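Local coordinates for protein methyltransferase (Pectobacterium atrosepticum SCRI1043, PDB 2P7I) that probably transfers a methyl group from S-adenosylmethionine to an acceptor that has not been identified, as a class I, Rossmann-like methyltransferase, at residues Asn45-Gly50 with Arg102-Ile107; Asn65-Val70 with Asp86-Ile91; Cys141-Ala146 with Ala238-Leu243; Tyr195-Phe200 with Leu229-Pro234. One frame throughout, in Å; residues are numbered along the deposited sequence. Where two conformers were deposited one is given.

Interaction 1 of 4, residues Asn45-Gly50 with Arg102-Ile107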
# COMPACT_ATOMS: atom_id res chain seq x y z
N ASN B 45 5.74 -36.40 1.54
CA ASN B 45 4.94 -36.53 0.32
C ASN B 45 4.11 -35.27 0.02
O ASN B 45 4.06 -34.35 0.81
CB ASN B 45 4.04 -37.76 0.42
CG ASN B 45 3.04 -37.66 1.55
OD1 ASN B 45 2.98 -36.65 2.24
ND2 ASN B 45 2.22 -38.69 1.70
N LEU B 46 3.46 -35.26 -1.13
CA LEU B 46 2.63 -34.14 -1.52
C LEU B 46 1.32 -34.63 -2.07
O LEU B 46 1.26 -35.67 -2.73
CB LEU B 46 3.36 -33.28 -2.55
CG LEU B 46 2.63 -32.02 -3.04
CD1 LEU B 46 3.57 -30.86 -3.24
CD2 LEU B 46 1.90 -32.34 -4.32
N LEU B 47 0.26 -33.88 -1.78
CA LEU B 47 -1.06 -34.07 -2.34
C LEU B 47 -1.42 -32.84 -3.18
O LEU B 47 -1.37 -31.72 -2.68
CB LEU B 47 -2.10 -34.27 -1.23
CG LEU B 47 -3.58 -34.37 -1.61
CD1 LEU B 47 -3.96 -35.60 -2.43
CD2 LEU B 47 -4.45 -34.31 -0.30
N GLU B 48 -1.77 -33.05 -4.45
CA GLU B 48 -2.20 -31.97 -5.35
C GLU B 48 -3.69 -32.10 -5.63
O GLU B 48 -4.14 -33.04 -6.31
CB GLU B 48 -1.40 -31.95 -6.66
CG GLU B 48 -1.86 -30.83 -7.60
CD GLU B 48 -1.18 -30.82 -8.97
OE1 GLU B 48 -0.60 -31.84 -9.41
OE2 GLU B 48 -1.29 -29.76 -9.63
N LEU B 49 -4.46 -31.19 -5.05
CA LEU B 49 -5.90 -31.18 -5.19
C LEU B 49 -6.29 -30.38 -6.41
O LEU B 49 -5.97 -29.20 -6.50
CB LEU B 49 -6.54 -30.61 -3.92
CG LEU B 49 -6.37 -31.49 -2.69
CD1 LEU B 49 -6.80 -30.77 -1.42
CD2 LEU B 49 -7.15 -32.79 -2.91
N GLY B 50 -6.98 -31.02 -7.35
CA GLY B 50 -7.38 -30.38 -8.61
C GLY B 50 -6.25 -30.35 -9.61
O GLY B 50 -5.89 -29.30 -10.10
N ARG B 102 -3.92 -42.07 3.06
CA ARG B 102 -2.79 -41.58 3.82
C ARG B 102 -3.06 -40.12 4.21
O ARG B 102 -4.02 -39.54 3.73
CB ARG B 102 -1.58 -41.66 2.89
CG ARG B 102 -0.24 -41.78 3.55
CD ARG B 102 0.73 -42.59 2.66
NE ARG B 102 0.65 -42.21 1.23
CZ ARG B 102 1.63 -41.67 0.51
NH1 ARG B 102 2.83 -41.44 1.03
NH2 ARG B 102 1.42 -41.36 -0.77
N ARG B 103 -2.22 -39.56 5.07
CA ARG B 103 -2.15 -38.12 5.27
C ARG B 103 -0.89 -37.58 4.59
O ARG B 103 0.03 -38.34 4.26
CB ARG B 103 -2.18 -37.78 6.75
CG ARG B 103 -3.54 -37.98 7.39
CD ARG B 103 -3.55 -37.53 8.82
NE ARG B 103 -4.89 -37.09 9.25
CZ ARG B 103 -5.83 -37.89 9.77
NH1 ARG B 103 -5.61 -39.20 9.92
NH2 ARG B 103 -7.00 -37.40 10.12
N TYR B 104 -0.85 -36.26 4.39
CA TYR B 104 0.14 -35.64 3.51
C TYR B 104 0.89 -34.48 4.17
O TYR B 104 0.31 -33.66 4.92
CB TYR B 104 -0.52 -35.20 2.21
CG TYR B 104 -1.20 -36.38 1.55
CD1 TYR B 104 -2.48 -36.75 1.92
CD2 TYR B 104 -0.53 -37.17 0.61
CE1 TYR B 104 -3.10 -37.84 1.34
CE2 TYR B 104 -1.14 -38.28 0.04
CZ TYR B 104 -2.44 -38.60 0.41
OH TYR B 104 -3.10 -39.70 -0.12
N ASP B 105 2.18 -34.44 3.88
CA ASP B 105 3.08 -33.45 4.46
C ASP B 105 2.94 -32.08 3.81
O ASP B 105 3.17 -31.06 4.45
CB ASP B 105 4.52 -33.94 4.35
CG ASP B 105 4.71 -35.26 5.07
OD1 ASP B 105 4.57 -35.26 6.32
OD2 ASP B 105 4.96 -36.27 4.39
N ASN B 106 2.55 -32.09 2.54
CA ASN B 106 2.36 -30.89 1.72
C ASN B 106 1.07 -31.08 0.94
O ASN B 106 0.87 -32.12 0.30
CB ASN B 106 3.52 -30.72 0.71
CG ASN B 106 4.88 -30.59 1.38
OD1 ASN B 106 5.33 -29.49 1.73
ND2 ASN B 106 5.56 -31.73 1.55
N ILE B 107 0.18 -30.09 0.99
CA ILE B 107 -1.06 -30.13 0.18
C ILE B 107 -1.12 -28.89 -0.67
O ILE B 107 -0.93 -27.79 -0.15
CB ILE B 107 -2.33 -30.29 1.06
CG1 ILE B 107 -2.21 -31.61 1.86
CG2 ILE B 107 -3.59 -30.26 0.16
CD1 ILE B 107 -3.39 -31.90 2.82
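Asn45 and Asp105 grip each other through two bonds that run in opposite directions. The backbone N of Asn45 donates to OD2 of Asp105 (3.0 Å), on the lone pair turned away from the other carboxylate oxygen, while N of Asp105 gives a nearly straight bond to Asn45 OD1 (2.9 Å). CG of Asn45 lies between its backbone N and carbonyl carbon (chi1 63°). The acceptors Asn45 OD1 and Asp105 OD2 stand 2.9 Å apart, unfavourably, which these bonds probably offset. ND2 of Asn106 reaches Asn45 O from above the carbonyl plane at 3.1 Å, and also bonds to Arg42 O. Next along, Leu47 N bonds to Asn106 O (2.8 Å) and the strands run on in parallel. Here the packing is close and apolar. Leu47 CB sits over one face of the Tyr104 ring, 3.6 Å from CG and offset toward the rim, and Leu49 CD1 touches Ile107 CG2 at 3.6 Å, both residues also touching Ile126 and Trp130 of helix 119-130. Toward the exposed Arg102 and Arg103 the contact is looser: Asn45 ND2 makes a weak bond to Arg103 O and lies over a face of the Arg102 guanidinium, donor against donor without a bond; Arg102 instead forms a salt bridge with Asp66. Such neighbouring parallel strands, 46-49 and 104-110, form the centre of the Rossmann-like methyltransferase sheet.

Interaction 2 of 4, residues Asn65-Val70 with Asp86-Ile91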
# COMPACT_ATOMS: atom_id res chain seq x y z
N ASN B 65 9.11 -36.94 -5.24
CA ASN B 65 8.86 -38.20 -5.96
C ASN B 65 7.52 -38.88 -5.61
O ASN B 65 7.09 -39.79 -6.32
CB ASN B 65 10.02 -39.19 -5.72
CG ASN B 65 10.29 -39.46 -4.23
OD1 ASN B 65 9.47 -39.16 -3.35
ND2 ASN B 65 11.46 -40.04 -3.96
N ASP B 66 6.90 -38.49 -4.51
CA ASP B 66 5.69 -39.16 -4.07
C ASP B 66 4.58 -38.14 -4.03
O ASP B 66 4.45 -37.41 -3.06
CB ASP B 66 5.89 -39.79 -2.70
CG ASP B 66 4.68 -40.53 -2.20
OD1 ASP B 66 3.64 -40.57 -2.91
OD2 ASP B 66 4.78 -41.10 -1.08
N ILE B 67 3.82 -38.10 -5.12
CA ILE B 67 2.76 -37.13 -5.34
C ILE B 67 1.48 -37.87 -5.57
O ILE B 67 1.44 -38.84 -6.31
CB ILE B 67 3.02 -36.23 -6.57
CG1 ILE B 67 4.29 -35.39 -6.37
CG2 ILE B 67 1.84 -35.30 -6.78
CD1 ILE B 67 4.72 -34.58 -7.60
N THR B 68 0.42 -37.41 -4.92
CA THR B 68 -0.91 -37.96 -5.09
C THR B 68 -1.74 -36.83 -5.69
O THR B 68 -1.68 -35.68 -5.22
CB THR B 68 -1.48 -38.45 -3.76
OG1 THR B 68 -0.63 -39.48 -3.24
CG2 THR B 68 -2.91 -38.97 -3.90
N CYS B 69 -2.49 -37.17 -6.74
CA CYS B 69 -3.23 -36.19 -7.53
C CYS B 69 -4.68 -36.55 -7.55
O CYS B 69 -5.03 -37.64 -8.01
CB CYS B 69 -2.74 -36.18 -8.98
SG CYS B 69 -1.08 -35.56 -9.29
N VAL B 70 -5.53 -35.63 -7.09
CA VAL B 70 -6.97 -35.79 -7.10
C VAL B 70 -7.55 -34.86 -8.15
O VAL B 70 -7.29 -33.65 -8.13
CB VAL B 70 -7.62 -35.50 -5.73
CG1 VAL B 70 -9.12 -35.72 -5.78
CG2 VAL B 70 -7.02 -36.37 -4.65
N ASP B 86 6.76 -41.30 -13.71
CA ASP B 86 6.30 -42.21 -12.66
C ASP B 86 6.34 -41.52 -11.29
O ASP B 86 6.97 -40.46 -11.14
CB ASP B 86 7.13 -43.50 -12.65
N GLY B 87 5.67 -42.14 -10.31
CA GLY B 87 5.63 -41.60 -8.93
C GLY B 87 4.43 -40.70 -8.63
O GLY B 87 4.47 -39.89 -7.68
N ILE B 88 3.39 -40.82 -9.44
CA ILE B 88 2.12 -40.14 -9.21
C ILE B 88 1.09 -41.19 -8.86
O ILE B 88 0.94 -42.19 -9.57
CB ILE B 88 1.61 -39.40 -10.46
CG1 ILE B 88 2.66 -38.43 -11.01
CG2 ILE B 88 0.29 -38.70 -10.15
CD1 ILE B 88 3.01 -37.32 -10.09
N THR B 89 0.38 -40.99 -7.77
CA THR B 89 -0.82 -41.73 -7.51
C THR B 89 -1.99 -40.89 -7.98
O THR B 89 -2.17 -39.77 -7.51
CB THR B 89 -0.97 -42.02 -6.02
OG1 THR B 89 0.17 -42.78 -5.58
CG2 THR B 89 -2.24 -42.79 -5.77
N TYR B 90 -2.77 -41.41 -8.91
CA TYR B 90 -3.92 -40.69 -9.45
C TYR B 90 -5.19 -41.14 -8.74
O TYR B 90 -5.38 -42.32 -8.53
CB TYR B 90 -4.05 -40.94 -10.94
CG TYR B 90 -2.88 -40.43 -11.73
CD1 TYR B 90 -2.84 -39.12 -12.17
CD2 TYR B 90 -1.80 -41.25 -12.01
CE1 TYR B 90 -1.76 -38.65 -12.89
CE2 TYR B 90 -0.71 -40.79 -12.74
CZ TYR B 90 -0.71 -39.48 -13.17
OH TYR B 90 0.37 -38.99 -13.88
N ILE B 91 -6.04 -40.18 -8.34
CA ILE B 91 -7.32 -40.48 -7.70
C ILE B 91 -8.38 -39.71 -8.46
O ILE B 91 -8.41 -38.48 -8.47
CB ILE B 91 -7.29 -40.11 -6.21
CG1 ILE B 91 -6.39 -41.10 -5.47
CG2 ILE B 91 -8.67 -40.16 -5.62
CD1 ILE B 91 -5.95 -40.62 -4.20
O HOH W 1 2.42 -41.44 -5.14
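Ile88 meets Ile67 and Cys69 of the neighbouring strand on one face of the sheet. Its CD1 lies against Ile67 CB at 3.7 Å, the two side chains side by side and pointing the same way, and its CG2, anti to the backbone N, meets Cys69 SG at 3.5 Å. The same CG2 sits over the centre of the Tyr90 ring, and Cys69 SG stands obliquely to that ring in a looser sulfur-aromatic contact. On the face of the sheet that bears Thr68 and Val70, Ile91 CD1 presses on Thr68 CG2 at a tight 3.5 Å. A water ties the entry of the strands together: it donates to Asp66 OD1 and to Ile67 O and accepts from Thr89 OG1, at 2.7 Å from that hydroxyl. What sets these side chains in register is the parallel backbone ladder, from Ile67 N to Gly87 O, through Thr89 N to Ile67 O and Cys69 N to Thr89 O (2.7 Å), to Ile91 N on Cys69 O. Gly87, at positive phi (93°), leads into it. Further out, OD2 of Asp66 is taken by Arg102, Thr57 of helix 55-60 touches Ile67, Cys69 and Ile88, and helix 74-83 covers Tyr90. Strand 67-71, helix 74-83 and strand 88-92 make a beta-alpha-beta unit of the Rossmann-like fold, with strand 88-92 outermost in the sheet of this chain.

Interaction 3 of 4, residues Cys141-Ala146 with Ala238-Leu243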
# COMPACT_ATOMS: atom_id res chain seq x y z
N CYS B 141 -5.09 -18.43 -4.62
CA CYS B 141 -6.22 -18.05 -5.45
C CYS B 141 -5.93 -16.76 -6.21
O CYS B 141 -5.12 -15.92 -5.76
CB CYS B 141 -7.43 -17.80 -4.56
SG CYS B 141 -8.10 -19.28 -3.77
N PRO B 142 -6.63 -16.54 -7.32
CA PRO B 142 -6.57 -15.26 -8.01
C PRO B 142 -7.06 -14.13 -7.09
O PRO B 142 -8.00 -14.30 -6.34
CB PRO B 142 -7.50 -15.45 -9.23
CG PRO B 142 -7.81 -16.75 -9.28
CD PRO B 142 -7.52 -17.46 -8.01
N ASN B 143 -6.37 -13.01 -7.10
CA ASN B 143 -6.64 -11.93 -6.19
C ASN B 143 -7.56 -10.87 -6.76
O ASN B 143 -7.27 -10.25 -7.79
CB ASN B 143 -5.30 -11.31 -5.86
CG ASN B 143 -5.37 -10.18 -4.89
OD1 ASN B 143 -6.32 -10.07 -4.09
ND2 ASN B 143 -4.33 -9.36 -4.89
N ALA B 144 -8.62 -10.59 -6.02
CA ALA B 144 -9.55 -9.53 -6.36
C ALA B 144 -8.87 -8.19 -6.49
O ALA B 144 -9.32 -7.33 -7.24
CB ALA B 144 -10.65 -9.45 -5.31
N ASN B 145 -7.87 -7.94 -5.63
CA ASN B 145 -7.28 -6.64 -5.52
C ASN B 145 -6.01 -6.49 -6.37
O ASN B 145 -5.30 -5.54 -6.22
CB ASN B 145 -6.98 -6.29 -4.09
CG ASN B 145 -8.20 -6.29 -3.24
OD1 ASN B 145 -9.31 -6.23 -3.76
ND2 ASN B 145 -8.02 -6.34 -1.92
N ALA B 146 -5.74 -7.43 -7.26
CA ALA B 146 -4.63 -7.29 -8.16
C ALA B 146 -4.72 -5.98 -8.92
O ALA B 146 -5.82 -5.56 -9.30
CB ALA B 146 -4.65 -8.45 -9.19
N ALA B 238 -1.03 -10.76 -8.48
CA ALA B 238 -1.89 -11.57 -9.37
C ALA B 238 -2.67 -12.60 -8.54
O ALA B 238 -3.89 -12.75 -8.70
CB ALA B 238 -1.05 -12.26 -10.39
N SER B 239 -1.96 -13.28 -7.64
CA SER B 239 -2.54 -14.36 -6.84
C SER B 239 -2.10 -14.15 -5.43
O SER B 239 -1.04 -13.64 -5.16
CB SER B 239 -2.08 -15.74 -7.32
OG SER B 239 -2.70 -16.05 -8.56
N ILE B 240 -2.94 -14.54 -4.48
CA ILE B 240 -2.58 -14.43 -3.09
C ILE B 240 -2.41 -15.85 -2.55
O ILE B 240 -3.00 -16.83 -3.08
CB ILE B 240 -3.68 -13.66 -2.30
CG1 ILE B 240 -5.08 -14.10 -2.77
CG2 ILE B 240 -3.52 -12.15 -2.48
CD1 ILE B 240 -6.22 -13.48 -1.94
N PHE B 241 -1.63 -15.94 -1.48
CA PHE B 241 -1.03 -17.18 -1.04
C PHE B 241 -1.09 -17.18 0.47
O PHE B 241 -0.49 -16.32 1.14
CB PHE B 241 0.42 -17.27 -1.59
CG PHE B 241 1.29 -18.35 -0.99
CD1 PHE B 241 0.78 -19.57 -0.56
CD2 PHE B 241 2.66 -18.15 -0.90
CE1 PHE B 241 1.63 -20.53 0.02
CE2 PHE B 241 3.51 -19.13 -0.37
CZ PHE B 241 2.99 -20.30 0.13
N LEU B 242 -1.86 -18.11 1.00
CA LEU B 242 -1.83 -18.45 2.39
C LEU B 242 -1.13 -19.80 2.66
O LEU B 242 -1.48 -20.81 2.09
CB LEU B 242 -3.25 -18.51 2.99
CG LEU B 242 -4.14 -17.25 2.96
CD1 LEU B 242 -5.42 -17.61 3.83
CD2 LEU B 242 -3.45 -16.06 3.51
N LEU B 243 -0.15 -19.78 3.55
CA LEU B 243 0.47 -21.00 4.07
C LEU B 243 -0.24 -21.35 5.33
O LEU B 243 -0.30 -20.57 6.29
CB LEU B 243 1.96 -20.80 4.40
CG LEU B 243 2.72 -22.10 4.77
CD1 LEU B 243 2.89 -22.98 3.49
CD2 LEU B 243 4.06 -21.75 5.39
O HOH W 2 -6.58 -11.25 -10.30
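Cys141 and Ile240 form an antiparallel hydrogen-bonded pair, Cys141 N to Ile240 O at 3.0 Å and Ile240 N to Cys141 O at 2.9 Å, and the ladder goes on past Pro142 and Ser239 to a bond from Asn143 N to Ala238 O (3.0 Å). At this last bond, where segment 141-146 leaves the sheet, the donor is tilted 28° from the carbonyl plane. The Asn143 side chain, with CG anti to the backbone N (chi1 -178°), crosses that of Ile240 at about a right angle, and Ile240 CG2 touches its amide carbon CG at 3.6 Å. Beside this methyl the polar ends of the amide have partners: Asn145 N approaches OD1 from well above its carbonyl plane, an Asx turn, and ND2 donates to Asp235 O and Cys237 O. Ser239 CB rests 3.4 Å from Cys141 O, while its OG bonds to His111 NE2. A water donates to Asn143 O at 2.8 Å and more weakly to Ala238 O. The turn 143-146, which leads into helix 147-154, is thus tied to residues 235-238 by buried backbone and amide bonds of Asn143, with an Ile240 methyl set against the amide carbon.

Interaction 4 of 4, residues Tyr195-Phe200 with Leu229-Pro234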
# COMPACT_ATOMS: atom_id res chain seq x y z
N TYR B 195 1.30 -18.02 7.25
CA TYR B 195 1.93 -16.98 6.43
C TYR B 195 0.98 -16.48 5.38
O TYR B 195 0.22 -17.25 4.80
CB TYR B 195 3.25 -17.43 5.79
CG TYR B 195 4.41 -16.62 6.30
CD1 TYR B 195 4.92 -15.54 5.59
CD2 TYR B 195 4.97 -16.90 7.53
CE1 TYR B 195 5.99 -14.77 6.11
CE2 TYR B 195 6.02 -16.16 8.05
CZ TYR B 195 6.52 -15.11 7.35
OH TYR B 195 7.58 -14.42 7.95
N ARG B 196 1.02 -15.18 5.14
CA ARG B 196 0.24 -14.54 4.09
C ARG B 196 1.23 -13.84 3.17
O ARG B 196 2.16 -13.17 3.65
CB ARG B 196 -0.69 -13.47 4.64
CG ARG B 196 -1.54 -13.93 5.81
CD ARG B 196 -1.62 -12.99 6.95
NE ARG B 196 -2.41 -13.61 7.99
CZ ARG B 196 -1.91 -14.40 8.94
NH1 ARG B 196 -0.60 -14.56 9.07
NH2 ARG B 196 -2.71 -14.99 9.83
N SER B 197 1.05 -14.02 1.87
CA SER B 197 1.91 -13.37 0.87
C SER B 197 1.17 -13.27 -0.45
O SER B 197 -0.01 -13.61 -0.56
CB SER B 197 3.24 -14.12 0.69
OG SER B 197 4.23 -13.30 0.04
N GLY B 198 1.85 -12.72 -1.45
CA GLY B 198 1.30 -12.57 -2.77
C GLY B 198 2.31 -12.99 -3.82
O GLY B 198 3.50 -12.99 -3.59
N ILE B 199 1.81 -13.44 -4.96
CA ILE B 199 2.65 -13.91 -6.03
C ILE B 199 2.43 -13.07 -7.29
O ILE B 199 1.38 -13.14 -7.94
CB ILE B 199 2.39 -15.40 -6.32
CG1 ILE B 199 2.60 -16.22 -5.04
CG2 ILE B 199 3.30 -15.90 -7.55
CD1 ILE B 199 1.99 -17.63 -5.11
N PHE B 200 3.45 -12.26 -7.61
CA PHE B 200 3.60 -11.51 -8.87
C PHE B 200 2.83 -10.19 -8.89
O PHE B 200 1.62 -10.18 -8.98
CB PHE B 200 3.21 -12.33 -10.11
CG PHE B 200 3.74 -11.75 -11.41
CD1 PHE B 200 5.00 -12.06 -11.86
CD2 PHE B 200 2.97 -10.90 -12.20
CE1 PHE B 200 5.48 -11.53 -13.08
CE2 PHE B 200 3.47 -10.36 -13.39
CZ PHE B 200 4.71 -10.66 -13.81
N LEU B 229 9.04 -7.65 -6.16
CA LEU B 229 8.25 -6.55 -5.61
C LEU B 229 6.89 -6.97 -5.08
O LEU B 229 6.43 -6.40 -4.11
CB LEU B 229 8.06 -5.44 -6.64
CG LEU B 229 7.51 -4.12 -6.06
CD1 LEU B 229 8.53 -3.45 -5.16
CD2 LEU B 229 7.04 -3.22 -7.22
N GLY B 230 6.25 -7.94 -5.71
CA GLY B 230 4.99 -8.48 -5.26
C GLY B 230 4.98 -8.94 -3.84
O GLY B 230 3.99 -8.76 -3.13
N GLN B 231 6.07 -9.57 -3.40
CA GLN B 231 6.16 -9.95 -1.99
C GLN B 231 6.01 -8.77 -1.04
O GLN B 231 5.55 -8.96 0.09
CB GLN B 231 7.47 -10.68 -1.70
CG GLN B 231 7.52 -12.02 -2.40
CD GLN B 231 8.79 -12.79 -2.14
OE1 GLN B 231 9.75 -12.24 -1.61
NE2 GLN B 231 8.83 -14.06 -2.59
N GLN B 232 6.39 -7.57 -1.48
CA GLN B 232 6.28 -6.39 -0.64
C GLN B 232 4.86 -5.77 -0.68
O GLN B 232 4.56 -4.93 0.15
CB GLN B 232 7.34 -5.35 -1.08
CG GLN B 232 8.74 -5.95 -1.04
CD GLN B 232 9.89 -4.99 -1.32
OE1 GLN B 232 9.73 -3.77 -1.57
NE2 GLN B 232 11.09 -5.53 -1.22
N TYR B 233 4.03 -6.19 -1.64
CA TYR B 233 2.65 -5.66 -1.75
C TYR B 233 1.71 -6.84 -2.03
O TYR B 233 1.14 -6.94 -3.11
CB TYR B 233 2.57 -4.59 -2.87
CG TYR B 233 3.37 -3.35 -2.59
CD1 TYR B 233 2.92 -2.36 -1.70
CD2 TYR B 233 4.63 -3.22 -3.15
CE1 TYR B 233 3.69 -1.27 -1.43
CE2 TYR B 233 5.39 -2.13 -2.90
CZ TYR B 233 4.93 -1.14 -2.05
OH TYR B 233 5.75 -0.09 -1.78
N PRO B 234 1.60 -7.78 -1.07
CA PRO B 234 0.76 -8.93 -1.29
C PRO B 234 -0.63 -8.62 -1.82
O PRO B 234 -1.17 -9.37 -2.61
CB PRO B 234 0.70 -9.56 0.10
CG PRO B 234 2.04 -9.27 0.66
CD PRO B 234 2.23 -7.85 0.24
O HOH W 3 5.50 -11.43 1.39
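Extended torsions at Gly198 (phi -135°, psi 153°) keep the strand stretched where the ring of Pro234 comes against it. CB and CG of Pro234 lie against the Ser197-Gly198 peptide: CB is 3.7 Å from Gly198 N and 3.8 Å from Ser197 C, and CG is 4.1 Å from Ser197 CA. Gly198 has no side chain, and its CA comes within 4.0 Å of Pro234 CA; Gly230 likewise brings bare backbone to the strand. No direct hydrogen bond crosses the contact, and Gly198 N, buried by it, has no partner in the model. The polar link is a water instead, 2.6 Å from Ser197 OG and 2.8 Å from Gln231 O, to which it can donate. The Ser197 hydroxyl lies anti to the backbone N (chi1 -163°), 4.3 Å from Gln231 CG. The carboxamide of Gln231 serves the subunit interface: OE1 accepts from Arg196 NH1 of the second subunit, and Pro234 packs on Gln232 of that same subunit. Tyr233 N bonds to Gly230 O, closing the type I turn 230-233, just after a bond from Gln232 N to Leu229 O. This turn, which follows on from helix 220-230, lies against strand 192-201, outermost in the sheet of this chain, whose Ser197 and Ile199 pair with Phe241 and Ser239 of strand 237-245, while helix 24-37 packs on Ile199 and Phe200.

From the N terminus, strand 46-49 comes first, and interaction 1 closes a loop from it to strand 104-110. Within that loop lies interaction 2, the shorter closure between strands 67-71 and 88-92; the two touch directly, with Glu48 N 2.7 Å from Thr68 O, because strands 46-49 and 67-71 are neighbours. The chain then continues through strand 135-142 to the long loop of interaction 3, which ends at strand 237-245 and encloses interaction 4. These two also touch, Ala238 N lying 2.8 Å from Phe200 O. No loops cross. One sheet runs through all four, interactions 2 and 4 being on opposite sides of the chain's centre, about 29 Å apart between centres.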